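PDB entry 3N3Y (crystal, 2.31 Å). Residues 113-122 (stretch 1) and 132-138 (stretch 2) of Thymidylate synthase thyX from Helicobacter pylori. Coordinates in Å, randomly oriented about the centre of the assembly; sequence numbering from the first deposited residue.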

# COMPACT_ATOMS: atom_id res chain seq x y z
N ASN A 113 24.83 -12.43 36.25
CA ASN A 113 24.60 -13.01 34.94
C ASN A 113 23.23 -12.64 34.37
O ASN A 113 23.07 -12.51 33.17
CB ASN A 113 24.77 -14.53 34.97
CG ASN A 113 26.22 -14.94 35.05
OD1 ASN A 113 26.54 -16.05 35.48
ND2 ASN A 113 27.11 -14.05 34.64
N LEU A 114 22.26 -12.47 35.26
CA LEU A 114 20.93 -12.05 34.85
C LEU A 114 20.99 -10.62 34.33
O LEU A 114 20.33 -10.28 33.36
CB LEU A 114 19.95 -12.15 36.01
CG LEU A 114 18.68 -13.02 35.98
CD1 LEU A 114 18.81 -14.28 35.14
CD2 LEU A 114 18.24 -13.37 37.41
N GLU A 115 21.81 -9.78 34.96
CA GLU A 115 21.97 -8.42 34.49
C GLU A 115 22.68 -8.43 33.15
O GLU A 115 22.26 -7.75 32.22
CB GLU A 115 22.73 -7.55 35.49
CG GLU A 115 22.95 -6.09 35.01
CD GLU A 115 21.64 -5.29 34.85
OE1 GLU A 115 20.66 -5.58 35.58
OE2 GLU A 115 21.61 -4.36 34.00
N ARG A 116 23.75 -9.21 33.05
CA ARG A 116 24.49 -9.33 31.79
C ARG A 116 23.60 -9.74 30.60
O ARG A 116 23.74 -9.23 29.50
CB ARG A 116 25.63 -10.33 31.93
CG ARG A 116 26.85 -9.84 32.70
CD ARG A 116 27.93 -10.89 32.69
NE ARG A 116 28.29 -11.27 31.33
CZ ARG A 116 28.34 -12.52 30.87
NH1 ARG A 116 28.05 -13.54 31.67
NH2 ARG A 116 28.68 -12.76 29.62
N ALA A 117 22.68 -10.67 30.84
CA ALA A 117 21.82 -11.20 29.80
C ALA A 117 20.82 -10.17 29.29
O ALA A 117 20.32 -10.29 28.18
CB ALA A 117 21.10 -12.43 30.29
N ARG A 118 20.54 -9.16 30.10
CA ARG A 118 19.58 -8.14 29.70
C ARG A 118 20.08 -7.28 28.57
O ARG A 118 19.32 -6.53 27.98
CB ARG A 118 19.19 -7.24 30.87
CG ARG A 118 18.19 -7.86 31.80
CD ARG A 118 17.66 -6.81 32.76
NE ARG A 118 16.39 -6.26 32.33
CZ ARG A 118 15.54 -5.61 33.13
NH1 ARG A 118 15.84 -5.44 34.41
NH2 ARG A 118 14.39 -5.14 32.65
N GLU A 119 21.37 -7.39 28.25
CA GLU A 119 21.88 -6.71 27.07
C GLU A 119 21.29 -7.33 25.81
O GLU A 119 21.19 -6.67 24.79
CB GLU A 119 23.41 -6.78 27.00
CG GLU A 119 23.98 -6.05 25.79
CD GLU A 119 25.41 -6.45 25.43
OE1 GLU A 119 26.11 -7.08 26.26
OE2 GLU A 119 25.85 -6.12 24.30
N PHE A 120 20.93 -8.61 25.88
CA PHE A 120 20.49 -9.33 24.69
C PHE A 120 19.03 -9.73 24.75
O PHE A 120 18.47 -10.15 23.75
CB PHE A 120 21.32 -10.59 24.50
CG PHE A 120 22.78 -10.32 24.27
CD1 PHE A 120 23.24 -9.91 23.03
CD2 PHE A 120 23.70 -10.51 25.30
CE1 PHE A 120 24.58 -9.66 22.82
CE2 PHE A 120 25.05 -10.26 25.09
CZ PHE A 120 25.49 -9.84 23.85
N LEU A 121 18.42 -9.64 25.92
CA LEU A 121 17.05 -10.13 26.10
C LEU A 121 16.14 -9.06 26.67
O LEU A 121 16.56 -8.25 27.47
CB LEU A 121 17.05 -11.30 27.07
CG LEU A 121 17.84 -12.51 26.63
CD1 LEU A 121 17.73 -13.59 27.69
CD2 LEU A 121 17.33 -13.01 25.27
N VAL A 122 14.88 -9.10 26.27
CA VAL A 122 13.85 -8.29 26.91
C VAL A 122 13.27 -9.07 28.08
O VAL A 122 12.73 -10.17 27.91
CB VAL A 122 12.72 -7.93 25.92
CG1 VAL A 122 11.58 -7.18 26.64
CG2 VAL A 122 13.27 -7.10 24.77
N MET A 132 14.02 -18.72 31.92
CA MET A 132 13.96 -19.51 30.69
C MET A 132 14.58 -18.78 29.48
O MET A 132 15.28 -19.39 28.66
CB MET A 132 12.54 -19.97 30.39
CG MET A 132 11.91 -20.76 31.53
SD MET A 132 13.01 -22.02 32.25
CE MET A 132 11.77 -23.17 32.86
N SER A 133 14.36 -17.47 29.36
CA SER A 133 14.94 -16.76 28.21
C SER A 133 16.45 -16.84 28.26
O SER A 133 17.09 -17.06 27.24
CB SER A 133 14.49 -15.30 28.14
OG SER A 133 13.11 -15.24 27.92
N VAL A 134 17.01 -16.66 29.45
CA VAL A 134 18.46 -16.78 29.64
C VAL A 134 18.96 -18.19 29.34
O VAL A 134 19.98 -18.35 28.67
CB VAL A 134 18.88 -16.35 31.05
CG1 VAL A 134 20.42 -16.42 31.21
CG2 VAL A 134 18.36 -14.92 31.34
N LEU A 135 18.24 -19.21 29.79
CA LEU A 135 18.60 -20.58 29.43
C LEU A 135 18.70 -20.73 27.91
O LEU A 135 19.66 -21.30 27.40
CB LEU A 135 17.61 -21.61 30.02
CG LEU A 135 17.50 -21.60 31.56
CD1 LEU A 135 16.82 -22.86 32.10
CD2 LEU A 135 18.87 -21.40 32.21
N ALA A 136 17.69 -20.21 27.20
CA ALA A 136 17.64 -20.28 25.74
C ALA A 136 18.78 -19.50 25.12
O ALA A 136 19.37 -19.93 24.14
CB ALA A 136 16.30 -19.75 25.23
N LEU A 137 19.09 -18.35 25.71
CA LEU A 137 20.17 -17.51 25.23
C LEU A 137 21.50 -18.23 25.40
O LEU A 137 22.36 -18.18 24.52
CB LEU A 137 20.20 -16.16 25.97
CG LEU A 137 21.35 -15.21 25.60
CD1 LEU A 137 21.17 -14.65 24.20
CD2 LEU A 137 21.46 -14.07 26.59
N GLU A 138 21.66 -18.90 26.54
CA GLU A 138 22.87 -19.68 26.80
C GLU A 138 23.04 -20.82 25.78
O GLU A 138 24.11 -20.96 25.20
CB GLU A 138 22.91 -20.20 28.25
CG GLU A 138 24.16 -21.03 28.59
CD GLU A 138 25.47 -20.24 28.50
OE1 GLU A 138 25.44 -18.99 28.45
OE2 GLU A 138 26.55 -20.88 28.49
O HOH W 1 12.35 -12.73 28.93

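The contact between these two stretches is almost wholly apolar. Stretch 1 enters as a helix and goes over into a loop, while stretch 2 is helical throughout; the two helix axes cross at 73° and approach no closer than 10.6 Å. No direct hydrogen bond joins the stretches, so the 316 Å² buried between them comes mainly from apolar side chains packing on one another and, at Leu 121, on the helix backbone; one water bridges the stretches in addition.

Leu 114 makes the first contact along the sequence and stays partly exposed. Its CA-to-CB bond points sideways, but the end of the side chain comes nearer, and CD1 of Leu 114 lies 3.9 Å from CG2 of Val 134. A long, branched side chain suits this place because it can reach a neighbour at which its CA-to-CB bond does not point. Both chi1 (-121°) and chi2 (32°) lie between the usual wells, so the reach is made in an uncommon conformation. Glu 115 and Arg 116, the next two residues round the helix, are out of reach of stretch 2, which leaves their charges clear of this apolar contact.

Ala 117 is where the backbones come closest, with Ala 117 CA lying 6.5 Å from Val 134 CA. Its CA-to-CB bond points toward stretch 2, and Ala 117 CB rests 3.8 Å from CG2 of Val 134 and 4.1 Å from CD2 of Leu 137. A single methyl group is enough to fill the short gap here, and it touches two residues that lie nearly one helical turn apart on stretch 2.

The CA-to-CB bond of Arg 118 points away and that of Glu 119 sideways, and neither residue makes contact. The backbone nevertheless stays compact: the amide N of Phe 120 donates to O of Ala 117 at 2.9 Å, and N of Leu 121 makes a weak hydrogen bond to the same O at 3.0 Å. This turn brings the next two side chains back to the interface. Phe 120 starts toward stretch 2, with Phe 120 CB 4.1 Å from CD2 of Leu 137, but its ring leads away. The methylene thus supplies the closest contact, and that leucine methyl approaches the ring obliquely.

Leu 121 has the largest area covered by the other stretch, 73 Å², nearly matched by Leu 137 with 71 Å². With chi1 m and chi2 t, Leu 121 extends CD1 against the helix backbone, 3.5 Å from C of Ser 133 and 3.6 Å from N of Val 134. Leu 121 CD1 also lies 3.7 Å from Ser 133 CB and 3.9 Å from both Val 134 CG2 and Leu 137 CD2. This methyl thus meets both the CB and the backbone C of Ser 133, and the two apolar partners add to its surroundings.

The CA-to-CB bond of Val 122 points away, yet its backbone takes part through water 1. The water donates a hydrogen bond to O of Val 122 at 2.8 Å and forms another with OG of Ser 133, also at 2.8 Å. Serine suits this position because its hydroxyl can pair with the water while its CB packs on Leu 121.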